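Local coordinates for MYB proto-oncogene protein (Mus musculus, PDB 1GVD) that probably binds DNA as a transcription regulator through Myb repeats, of which this single three-helix R2 repeat is one, at residues A[43-47]-A[48-52]; A[24-27]-A[28-31]; A[4-7]-A[8-12]. The protein carries 1 engineered substitution. All coordinates share one frame; numbering follows the deposited sequence. Where two conformers were deposited one is given.

How the interactions relate
The three contacts are local ones in a single Myb repeat: 4-7 with 8-12 opens helix 8-21, 24-27 with 28-31 opens helix 26-30, and 43-47 with 48-52 closes helix 38-49. Interaction 1 is the one that touches both others. Arg44 NE makes a 2.8 Å salt bridge to Asp11 OD1 of interaction 3, and the same NE lies 3.5 Å from Trp6 CG; Trp26 CH2 of interaction 2 packs 3.7 Å from Trp45 CB. Interactions 2 and 3 do not meet; their centres are about 16 Å apart, on opposite sides of the chain's centre. Each contact contains one of the repeat's three tryptophans.

Interaction 1 (A[43-47]-A[48-52]); sequences ERWHN and HLNPE
Arg44 and His48, one helical turn apart, run side by side and lay their flat ends on each other: guanidinium and imidazole planes differ by 9° and their centres are 3.8 Å apart. This holds for the modelled conformer of His48; a second was deposited, so the stack may not be permanent. Arg44 NH2 sits over the middle of the imidazole, while His48 CG lies over the centre of the guanidinium. Both chains leave the backbone with CG anti to N, Arg44 with chi1 -173°; the arginine then bends at chi2, which turns its end alongside the ring. NE is salt-bridged to Asp11 of helix 8-21.

A second pair forms where the helix ends. Asn50 places CB over one face of the Trp45 indole, 3.6 Å from the centroid of the six-membered ring, a CH-pi contact, with its amide tilted 31° to the ring. Leu49 CB comes in obliquely at Trp45 CE3. This is the C-terminal end of the third helix of the Myb repeat, a helix-turn-helix-related fold whose third helix is, in Myb repeats generally, the DNA-recognition helix.

The backbone widens here into a pi-type turn. Arg44 O accepts two N-H groups, from Leu49 N in the carbonyl plane and from His48 N well above it, and Asn50 N reaches Trp45 O at 2.7 Å. Two waters fasten the departing chain: one joins His46 ND1 (2.8 Å) to Asn50 O, and the other donates to His46 O while accepting from Glu52 N.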
ATOM      1  N   GLU A  43      -5.389   0.278   4.322  1.00  6.87           N
ATOM      2  CA  GLU A  43      -6.640  -0.398   4.019  1.00  7.31           C
ATOM      3  C   GLU A  43      -6.500  -1.480   2.951  1.00  7.82           C
ATOM      4  O   GLU A  43      -7.107  -2.548   3.059  1.00  8.57           O
ATOM      5  CB  GLU A  43      -7.699   0.631   3.620  1.00  9.27           C
ATOM      6  CG  GLU A  43      -8.068   1.562   4.766  1.00 11.64           C
ATOM      7  CD  GLU A  43      -8.494   0.798   6.007  1.00 12.47           C
ATOM      8  OE1 GLU A  43      -7.813   0.910   7.050  1.00 12.20           O
ATOM      9  OE2 GLU A  43      -9.507   0.076   5.938  1.00 14.72           O
ATOM     10  N   ARG A  44      -5.685  -1.227   1.932  1.00  7.70           N
ATOM     11  CA  ARG A  44      -5.489  -2.215   0.878  1.00  7.43           C
ATOM     12  C   ARG A  44      -4.840  -3.465   1.472  1.00  6.19           C
ATOM     13  O   ARG A  44      -5.206  -4.591   1.129  1.00  8.18           O
ATOM     14  CB  ARG A  44      -4.606  -1.635  -0.232  1.00  7.96           C
ATOM     15  CG  ARG A  44      -4.483  -2.522  -1.468  1.00  7.36           C
ATOM     16  CD  ARG A  44      -5.820  -2.702  -2.160  1.00  8.39           C
ATOM     17  NE  ARG A  44      -5.703  -3.518  -3.366  1.00  9.07           N
ATOM     18  CZ  ARG A  44      -6.741  -3.929  -4.087  1.00 10.64           C
ATOM     19  NH1 ARG A  44      -7.974  -3.601  -3.723  1.00 16.00           N
ATOM     20  NH2 ARG A  44      -6.544  -4.659  -5.177  1.00 12.38           N
ATOM     21  N   TRP A  45      -3.887  -3.264   2.376  1.00  5.35           N
ATOM     22  CA  TRP A  45      -3.210  -4.380   3.013  1.00  5.29           C
ATOM     23  C   TRP A  45      -4.145  -5.200   3.904  1.00  8.06           C
ATOM     24  O   TRP A  45      -4.251  -6.410   3.744  1.00  8.91           O
ATOM     25  CB  TRP A  45      -2.016  -3.864   3.830  1.00  7.15           C
ATOM     26  CG  TRP A  45      -1.339  -4.918   4.652  1.00  7.55           C
ATOM     27  CD1 TRP A  45      -1.464  -5.113   5.997  1.00 10.13           C
ATOM     28  CD2 TRP A  45      -0.447  -5.936   4.180  1.00  9.36           C
ATOM     29  NE1 TRP A  45      -0.705  -6.187   6.395  1.00 10.79           N
ATOM     30  CE2 TRP A  45      -0.069  -6.711   5.301  1.00  8.96           C
ATOM     31  CE3 TRP A  45       0.069  -6.269   2.921  1.00 10.32           C
ATOM     32  CZ2 TRP A  45       0.803  -7.801   5.198  1.00 11.06           C
ATOM     33  CZ3 TRP A  45       0.938  -7.356   2.821  1.00 13.15           C
ATOM     34  CH2 TRP A  45       1.292  -8.106   3.956  1.00 12.90           C
ATOM     35  N   HIS A  46      -4.837  -4.550   4.831  1.00  7.33           N
ATOM     36  CA  HIS A  46      -5.714  -5.280   5.735  1.00  8.84           C
ATOM     37  C   HIS A  46      -6.983  -5.851   5.121  1.00  9.00           C
ATOM     38  O   HIS A  46      -7.441  -6.919   5.531  1.00 13.47           O
ATOM     39  CB  HIS A  46      -6.091  -4.403   6.930  1.00  8.94           C
ATOM     40  CG  HIS A  46      -4.937  -4.085   7.825  1.00  9.21           C
ATOM     41  ND1 HIS A  46      -4.158  -5.062   8.409  1.00 11.69           N
ATOM     42  CD2 HIS A  46      -4.425  -2.900   8.234  1.00  9.97           C
ATOM     43  CE1 HIS A  46      -3.216  -4.490   9.139  1.00 11.45           C
ATOM     44  NE2 HIS A  46      -3.356  -3.180   9.050  1.00 10.23           N
ATOM     45  N   ASN A  47      -7.557  -5.161   4.142  1.00  9.85           N
ATOM     46  CA  ASN A  47      -8.799  -5.639   3.544  1.00  9.95           C
ATOM     47  C   ASN A  47      -8.668  -6.557   2.345  1.00 13.17           C
ATOM     48  O   ASN A  47      -9.545  -7.390   2.100  1.00 17.25           O
ATOM     49  CB  ASN A  47      -9.688  -4.462   3.137  1.00 13.39           C
ATOM     50  CG  ASN A  47     -10.240  -3.710   4.326  1.00 18.70           C
ATOM     51  OD1 ASN A  47     -10.559  -4.304   5.356  1.00 23.92           O
ATOM     52  ND2 ASN A  47     -10.378  -2.399   4.184  1.00 25.26           N
ATOM     53  N   HIS A  48      -7.579  -6.427   1.600  1.00 10.43           N
ATOM     54  CA  HIS A  48      -7.435  -7.230   0.398  1.00 12.20           C
ATOM     55  C   HIS A  48      -6.210  -8.125   0.281  1.00 12.32           C
ATOM     56  O   HIS A  48      -6.332  -9.292  -0.086  1.00 15.44           O
ATOM     57  CB  HIS A  48      -7.528  -6.294  -0.814  1.00 15.47           C
ATOM     58  CG  HIS A  48      -7.361  -6.981  -2.133  0.50 18.31           C
ATOM     59  ND1 HIS A  48      -6.141  -7.432  -2.589  0.50 23.95           N
ATOM     60  CD2 HIS A  48      -8.262  -7.302  -3.091  0.50 24.03           C
ATOM     61  CE1 HIS A  48      -6.298  -8.000  -3.772  0.50 24.73           C
ATOM     62  NE2 HIS A  48      -7.576  -7.933  -4.099  0.50 22.03           N
ATOM     63  N   LEU A  49      -5.033  -7.603   0.602  1.00  9.02           N
ATOM     64  CA  LEU A  49      -3.822  -8.399   0.457  1.00  8.48           C
ATOM     65  C   LEU A  49      -3.484  -9.343   1.605  1.00  9.20           C
ATOM     66  O   LEU A  49      -2.913 -10.411   1.375  1.00 12.69           O
ATOM     67  CB  LEU A  49      -2.632  -7.479   0.174  1.00 10.40           C
ATOM     68  CG  LEU A  49      -2.799  -6.588  -1.059  1.00 13.35           C
ATOM     69  CD1 LEU A  49      -1.609  -5.653  -1.177  1.00 16.76           C
ATOM     70  CD2 LEU A  49      -2.933  -7.448  -2.308  1.00 17.48           C
ATOM     71  N   ASN A  50      -3.830  -8.962   2.830  1.00  8.05           N
ATOM     72  CA  ASN A  50      -3.528  -9.792   3.997  1.00  8.43           C
ATOM     73  C   ASN A  50      -4.704  -9.794   4.966  1.00 10.44           C
ATOM     74  O   ASN A  50      -4.583  -9.341   6.105  1.00 12.63           O
ATOM     75  CB  ASN A  50      -2.280  -9.256   4.708  1.00  8.77           C
ATOM     76  CG  ASN A  50      -1.758 -10.207   5.771  1.00  9.83           C
ATOM     77  OD1 ASN A  50      -1.488 -11.373   5.493  1.00 12.04           O
ATOM     78  ND2 ASN A  50      -1.603  -9.708   6.992  1.00 10.48           N
ATOM     79  N   PRO A  51      -5.859 -10.310   4.525  1.00 11.09           N
ATOM     80  CA  PRO A  51      -7.056 -10.360   5.370  1.00 14.12           C
ATOM     81  C   PRO A  51      -6.915 -11.291   6.569  1.00 16.78           C
ATOM     82  O   PRO A  51      -6.133 -12.241   6.542  1.00 16.88           O
ATOM     83  CB  PRO A  51      -8.134 -10.825   4.400  1.00 15.53           C
ATOM     84  CG  PRO A  51      -7.377 -11.734   3.488  1.00 15.68           C
ATOM     85  CD  PRO A  51      -6.114 -10.945   3.219  1.00 12.85           C
ATOM     86  N   GLU A  52      -7.681 -11.007   7.617  1.00 21.81           N
ATOM     87  CA  GLU A  52      -7.657 -11.813   8.832  1.00 25.78           C
ATOM     88  C   GLU A  52      -8.278 -13.183   8.564  1.00 29.88           C
ATOM     89  O   GLU A  52      -8.935 -13.338   7.513  1.00 31.92           O
ATOM     90  CB  GLU A  52      -8.433 -11.095   9.941  1.00 28.75           C
ATOM     91  CG  GLU A  52      -8.459 -11.821  11.275  0.50 30.23           C
ATOM     92  CD  GLU A  52      -9.187 -11.035  12.348  0.50 31.16           C
ATOM     93  OE1 GLU A  52     -10.365 -10.680  12.131  0.50 33.83           O
ATOM     94  OE2 GLU A  52      -8.581 -10.771  13.409  0.50 33.27           O
ATOM     95  OXT GLU A  52      -8.109 -14.084   9.414  1.00 37.08           O
TER
HETATM   96  O   HOH W   1      -3.953  -7.817   8.450  1.00 20.32           O
HETATM   97  O   HOH W   2      -9.234  -8.495   7.506  1.00 45.74           O

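Interaction 2 (A[24-27]-A[28-31])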
ATOM      1  N   LYS A  24       3.356  -0.945   9.790  0.50 10.13           N
ATOM      2  CA  LYS A  24       3.097   0.174  10.692  0.50 12.33           C
ATOM      3  C   LYS A  24       3.649   1.503  10.182  0.50 12.97           C
ATOM      4  O   LYS A  24       3.319   2.561  10.711  0.50 16.80           O
ATOM      5  CB  LYS A  24       3.679  -0.116  12.081  0.50 16.08           C
ATOM      6  CG  LYS A  24       3.011  -1.275  12.808  0.50 20.97           C
ATOM      7  CD  LYS A  24       3.546  -1.439  14.227  0.50 24.54           C
ATOM      8  CE  LYS A  24       3.133  -0.283  15.134  0.50 23.21           C
ATOM      9  NZ  LYS A  24       3.727   1.024  14.737  0.50 28.85           N
ATOM     10  N   ARG A  25       4.478   1.444   9.145  0.50  9.30           N
ATOM     11  CA  ARG A  25       5.100   2.641   8.577  0.50  8.83           C
ATOM     12  C   ARG A  25       4.406   3.071   7.283  1.00  9.50           C
ATOM     13  O   ARG A  25       5.040   3.231   6.243  1.00 11.00           O
ATOM     14  CB  ARG A  25       6.570   2.336   8.306  1.00 11.12           C
ATOM     15  CG  ARG A  25       7.362   2.007   9.562  1.00 11.79           C
ATOM     16  CD  ARG A  25       8.844   1.786   9.278  1.00 10.41           C
ATOM     17  NE  ARG A  25       9.579   1.669  10.534  1.00 12.04           N
ATOM     18  CZ  ARG A  25       9.690   0.550  11.244  1.00 12.53           C
ATOM     19  NH1 ARG A  25       9.129  -0.574  10.821  1.00 12.05           N
ATOM     20  NH2 ARG A  25      10.330   0.567  12.406  1.00 13.49           N
ATOM     21  N   TRP A  26       3.087   3.227   7.359  1.00 10.15           N
ATOM     22  CA  TRP A  26       2.291   3.564   6.188  1.00  7.62           C
ATOM     23  C   TRP A  26       2.685   4.838   5.460  1.00  8.92           C
ATOM     24  O   TRP A  26       2.607   4.889   4.235  1.00  9.52           O
ATOM     25  CB  TRP A  26       0.811   3.608   6.571  1.00  8.36           C
ATOM     26  CG  TRP A  26       0.348   2.312   7.156  1.00  8.29           C
ATOM     27  CD1 TRP A  26      -0.110   2.099   8.424  1.00  9.78           C
ATOM     28  CD2 TRP A  26       0.342   1.033   6.509  1.00  7.35           C
ATOM     29  NE1 TRP A  26      -0.397   0.770   8.608  1.00  9.95           N
ATOM     30  CE2 TRP A  26      -0.130   0.090   7.450  1.00  9.10           C
ATOM     31  CE3 TRP A  26       0.692   0.589   5.225  1.00  8.00           C
ATOM     32  CZ2 TRP A  26      -0.261  -1.274   7.149  1.00  8.32           C
ATOM     33  CZ3 TRP A  26       0.559  -0.769   4.925  1.00  9.15           C
ATOM     34  CH2 TRP A  26       0.087  -1.682   5.885  1.00  8.80           C
ATOM     35  N   SER A  27       3.107   5.861   6.195  1.00 11.42           N
ATOM     36  CA  SER A  27       3.507   7.115   5.565  1.00 11.91           C
ATOM     37  C   SER A  27       4.751   6.925   4.698  1.00 11.06           C
ATOM     38  O   SER A  27       4.837   7.468   3.596  1.00 13.72           O
ATOM     39  CB  SER A  27       3.775   8.186   6.628  1.00 18.67           C
ATOM     40  OG  SER A  27       2.595   8.483   7.353  0.50 19.87           O
ATOM     41  N   VAL A  28       5.706   6.147   5.193  1.00 10.93           N
ATOM     42  CA  VAL A  28       6.938   5.884   4.456  1.00 12.60           C
ATOM     43  C   VAL A  28       6.628   5.021   3.233  1.00 10.61           C
ATOM     44  O   VAL A  28       7.150   5.251   2.144  1.00 13.69           O
ATOM     45  CB  VAL A  28       7.970   5.154   5.341  1.00 17.41           C
ATOM     46  CG1 VAL A  28       9.275   4.974   4.584  1.00 19.02           C
ATOM     47  CG2 VAL A  28       8.201   5.939   6.621  1.00 20.70           C
ATOM     48  N   ILE A  29       5.771   4.024   3.425  1.00  9.74           N
ATOM     49  CA  ILE A  29       5.378   3.138   2.337  1.00  9.39           C
ATOM     50  C   ILE A  29       4.697   3.925   1.215  1.00 10.58           C
ATOM     51  O   ILE A  29       5.026   3.754   0.042  1.00 10.27           O
ATOM     52  CB  ILE A  29       4.435   2.029   2.864  1.00  7.96           C
ATOM     53  CG1 ILE A  29       5.252   1.018   3.670  1.00  8.33           C
ATOM     54  CG2 ILE A  29       3.693   1.350   1.709  1.00  7.97           C
ATOM     55  CD1 ILE A  29       4.424  -0.052   4.356  1.00  9.77           C
ATOM     56  N   ALA A  30       3.769   4.808   1.580  1.00  9.32           N
ATOM     57  CA  ALA A  30       3.039   5.603   0.596  1.00 11.46           C
ATOM     58  C   ALA A  30       3.935   6.517  -0.232  1.00 12.12           C
ATOM     59  O   ALA A  30       3.612   6.847  -1.375  1.00 12.80           O
ATOM     60  CB  ALA A  30       1.961   6.427   1.292  1.00 12.46           C
ATOM     61  N   LYS A  31       5.061   6.925   0.341  1.00 12.05           N
ATOM     62  CA  LYS A  31       5.989   7.804  -0.361  1.00 14.97           C
ATOM     63  C   LYS A  31       6.528   7.134  -1.626  1.00 16.24           C
ATOM     64  O   LYS A  31       6.976   7.808  -2.554  1.00 20.54           O
ATOM     65  CB  LYS A  31       7.146   8.176   0.568  1.00 23.47           C
ATOM     66  CG  LYS A  31       7.975   9.361   0.109  1.00 30.51           C
ATOM     67  CD  LYS A  31       9.083   9.670   1.108  1.00 35.98           C
ATOM     68  CE  LYS A  31       8.532   9.886   2.513  1.00 39.28           C
ATOM     69  NZ  LYS A  31       7.537  10.993   2.568  1.00 41.22           N
TER
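Trp26 O receives the shortest sound bond of this turn, from Ala30 N at 2.9 Å. One residue back, Arg25 O takes Ile29 N at 3.0 Å, nearly straight (164° at the hydrogen). Arg25 holds the N-cap position, so these are the opening bonds of helix 26-30, the second helix of the Myb repeat. The next one, Lys31 N to Ser27 O, is already weak.

The side chains that matter are Trp26 and Ile29, which lie side by side and point the same way. Each has CG or CG1 anti to its carbonyl carbon (chi1 -57° and -74°), and the isoleucine runs on extended, carrying CD1 to the six-membered ring at 3.9 Å from Trp26 CE3. The methyl meets the indole obliquely. Further back along the same chain, Ile29 CG1 passes 3.4 Å from Arg25 O. Ile29 also packs on the engineered Leu14, and on Leu17 and Tyr21, of helix 8-21, while the indole packs on Cys41, Arg42 and His46 of helix 38-49.

In the conformer modelled, the Arg25 guanidinium leads away from the turn and NH1 bonds to Tyr21 O. The chemistry is thus divided: Arg25 O with Ile29 N and Trp26 O with Ala30 N are paired along the main chain, and the side chains do the joining, Ile29 against helix 8-21 and the indole of Trp26 against helix 38-49.

Interaction 3 (A[4-7]-A[8-12])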
ATOM      1  N   GLY A   4      -7.566   5.933  -7.955  1.00 22.48           N
ATOM      2  CA  GLY A   4      -8.753   5.253  -7.478  1.00 24.55           C
ATOM      3  C   GLY A   4      -8.484   3.768  -7.336  1.00 19.28           C
ATOM      4  O   GLY A   4      -7.800   3.349  -6.402  1.00 20.46           O
ATOM      5  N   PRO A   5      -9.006   2.942  -8.255  1.00 19.13           N
ATOM      6  CA  PRO A   5      -8.804   1.492  -8.206  1.00 19.83           C
ATOM      7  C   PRO A   5      -7.326   1.113  -8.222  1.00 14.62           C
ATOM      8  O   PRO A   5      -6.510   1.779  -8.858  1.00 16.42           O
ATOM      9  CB  PRO A   5      -9.529   1.001  -9.457  1.00 23.04           C
ATOM     10  CG  PRO A   5     -10.615   2.014  -9.635  1.00 28.22           C
ATOM     11  CD  PRO A   5      -9.889   3.306  -9.377  1.00 22.97           C
ATOM     12  N   TRP A   6      -6.992   0.044  -7.510  1.00 12.37           N
ATOM     13  CA  TRP A   6      -5.620  -0.442  -7.448  1.00 10.23           C
ATOM     14  C   TRP A   6      -5.320  -1.363  -8.621  1.00 11.15           C
ATOM     15  O   TRP A   6      -6.152  -2.188  -9.001  1.00 15.65           O
ATOM     16  CB  TRP A   6      -5.389  -1.225  -6.154  1.00 11.14           C
ATOM     17  CG  TRP A   6      -5.293  -0.370  -4.941  1.00 10.20           C
ATOM     18  CD1 TRP A   6      -6.310   0.290  -4.316  1.00 14.04           C
ATOM     19  CD2 TRP A   6      -4.102  -0.054  -4.218  1.00  9.29           C
ATOM     20  NE1 TRP A   6      -5.825   1.002  -3.248  1.00 11.74           N
ATOM     21  CE2 TRP A   6      -4.471   0.809  -3.163  1.00 10.68           C
ATOM     22  CE3 TRP A   6      -2.757  -0.416  -4.360  1.00 10.44           C
ATOM     23  CZ2 TRP A   6      -3.540   1.320  -2.252  1.00 10.93           C
ATOM     24  CZ3 TRP A   6      -1.830   0.091  -3.454  1.00 11.08           C
ATOM     25  CH2 TRP A   6      -2.228   0.950  -2.413  1.00 10.62           C
ATOM     26  N   THR A   7      -4.132  -1.214  -9.197  1.00  8.59           N
ATOM     27  CA  THR A   7      -3.710  -2.071 -10.297  1.00  9.70           C
ATOM     28  C   THR A   7      -2.910  -3.228  -9.707  1.00  9.55           C
ATOM     29  O   THR A   7      -2.453  -3.163  -8.558  1.00  8.85           O
ATOM     30  CB  THR A   7      -2.799  -1.329 -11.284  1.00  9.66           C
ATOM     31  OG1 THR A   7      -1.609  -0.909 -10.603  1.00  9.92           O
ATOM     32  CG2 THR A   7      -3.510  -0.119 -11.866  1.00 11.47           C
ATOM     33  N   LYS A   8      -2.741  -4.287 -10.489  1.00  8.82           N
ATOM     34  CA  LYS A   8      -1.984  -5.446 -10.044  1.00  9.55           C
ATOM     35  C   LYS A   8      -0.535  -5.052  -9.779  1.00  8.72           C
ATOM     36  O   LYS A   8       0.119  -5.621  -8.904  1.00  9.87           O
ATOM     37  CB  LYS A   8      -2.035  -6.551 -11.104  1.00 15.93           C
ATOM     38  CG  LYS A   8      -3.441  -7.023 -11.433  1.00 23.15           C
ATOM     39  CD  LYS A   8      -3.432  -8.023 -12.580  1.00 31.35           C
ATOM     40  CE  LYS A   8      -4.843  -8.457 -12.943  1.00 35.79           C
ATOM     41  NZ  LYS A   8      -4.851  -9.415 -14.081  1.00 37.96           N
ATOM     42  N   GLU A   9      -0.031  -4.078 -10.534  1.00  9.30           N
ATOM     43  CA  GLU A   9       1.343  -3.625 -10.354  1.00  9.32           C
ATOM     44  C   GLU A   9       1.494  -2.934  -9.002  1.00  7.68           C
ATOM     45  O   GLU A   9       2.490  -3.132  -8.302  1.00  8.58           O
ATOM     46  CB  GLU A   9       1.756  -2.677 -11.491  1.00  9.16           C
ATOM     47  CG  GLU A   9       1.871  -3.356 -12.860  1.00 12.35           C
ATOM     48  CD  GLU A   9       0.527  -3.609 -13.527  1.00 11.55           C
ATOM     49  OE1 GLU A   9       0.468  -4.479 -14.425  1.00 19.67           O
ATOM     50  OE2 GLU A   9      -0.466  -2.940 -13.177  1.00 11.04           O
ATOM     51  N   GLU A  10       0.505  -2.124  -8.632  1.00  7.42           N
ATOM     52  CA  GLU A  10       0.543  -1.439  -7.345  1.00  6.73           C
ATOM     53  C   GLU A  10       0.473  -2.443  -6.204  1.00  6.60           C
ATOM     54  O   GLU A  10       1.188  -2.310  -5.214  1.00  7.68           O
ATOM     55  CB  GLU A  10      -0.629  -0.475  -7.202  1.00  9.01           C
ATOM     56  CG  GLU A  10      -0.481   0.828  -7.939  1.00 10.96           C
ATOM     57  CD  GLU A  10      -1.618   1.766  -7.616  1.00 12.35           C
ATOM     58  OE1 GLU A  10      -2.761   1.473  -8.021  1.00 12.58           O
ATOM     59  OE2 GLU A  10      -1.372   2.785  -6.940  1.00 13.52           O
ATOM     60  N   ASP A  11      -0.403  -3.432  -6.330  1.00  6.22           N
ATOM     61  CA  ASP A  11      -0.541  -4.445  -5.289  1.00  6.80           C
ATOM     62  C   ASP A  11       0.782  -5.170  -5.075  1.00  8.22           C
ATOM     63  O   ASP A  11       1.186  -5.424  -3.937  1.00  8.86           O
ATOM     64  CB  ASP A  11      -1.621  -5.474  -5.656  1.00  7.30           C
ATOM     65  CG  ASP A  11      -3.034  -4.963  -5.434  1.00 11.02           C
ATOM     66  OD1 ASP A  11      -3.231  -4.025  -4.634  1.00 10.50           O
ATOM     67  OD2 ASP A  11      -3.964  -5.524  -6.056  1.00 13.85           O
ATOM     68  N   GLN A  12       1.466  -5.507  -6.165  1.00  6.80           N
ATOM     69  CA  GLN A  12       2.738  -6.201  -6.048  1.00  7.23           C
ATOM     70  C   GLN A  12       3.772  -5.318  -5.358  1.00  7.01           C
ATOM     71  O   GLN A  12       4.535  -5.788  -4.514  1.00  8.37           O
ATOM     72  CB  GLN A  12       3.248  -6.629  -7.424  1.00  8.44           C
ATOM     73  CG  GLN A  12       4.484  -7.512  -7.356  1.00 10.01           C
ATOM     74  CD  GLN A  12       4.225  -8.820  -6.632  1.00 13.13           C
ATOM     75  OE1 GLN A  12       3.514  -9.692  -7.133  1.00 17.06           O
ATOM     76  NE2 GLN A  12       4.795  -8.959  -5.441  1.00 14.61           N
TER
HETATM   77  O   HOH W   3      -5.600  -4.980  -8.484  1.00 24.18           O
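Thr7 and Glu10 form a capping box at the start of helix 8-21, the first helix of the Myb repeat, with their side chains crossing at about a right angle. Thr7 OG1 stands between its own N and carbonyl carbon (chi1 62°), from where it accepts Glu10 N at 3.1 Å. In return Glu10, extended beyond CG, brings OE1 back to Thr7 N at 3.2 Å, using the lone pair turned away from OE2. The two reciprocal bonds tie the cap residue at both its N-H and its hydroxyl, and Thr7 O closes the first turn by taking Asp11 N.

Trp6, just before the cap, meets Glu10 and Asp11. The Trp6 and Glu10 side chains cross at about a right angle, yet their flat groups are only 22° apart, and Trp6 CE3 touches Glu10 CB obliquely at 3.6 Å. Glu10 OE2 is salt-bridged to Arg36, which also makes a cation-pi contact with Trp6. The Asp11 carboxylate is closer still to parallel with the indole, 12° between planes, while its OD1 is held by Arg44 of helix 38-49. A single water donates to both Trp6 O, at 2.9 Å, and Asp11 OD2, at 3.0 Å.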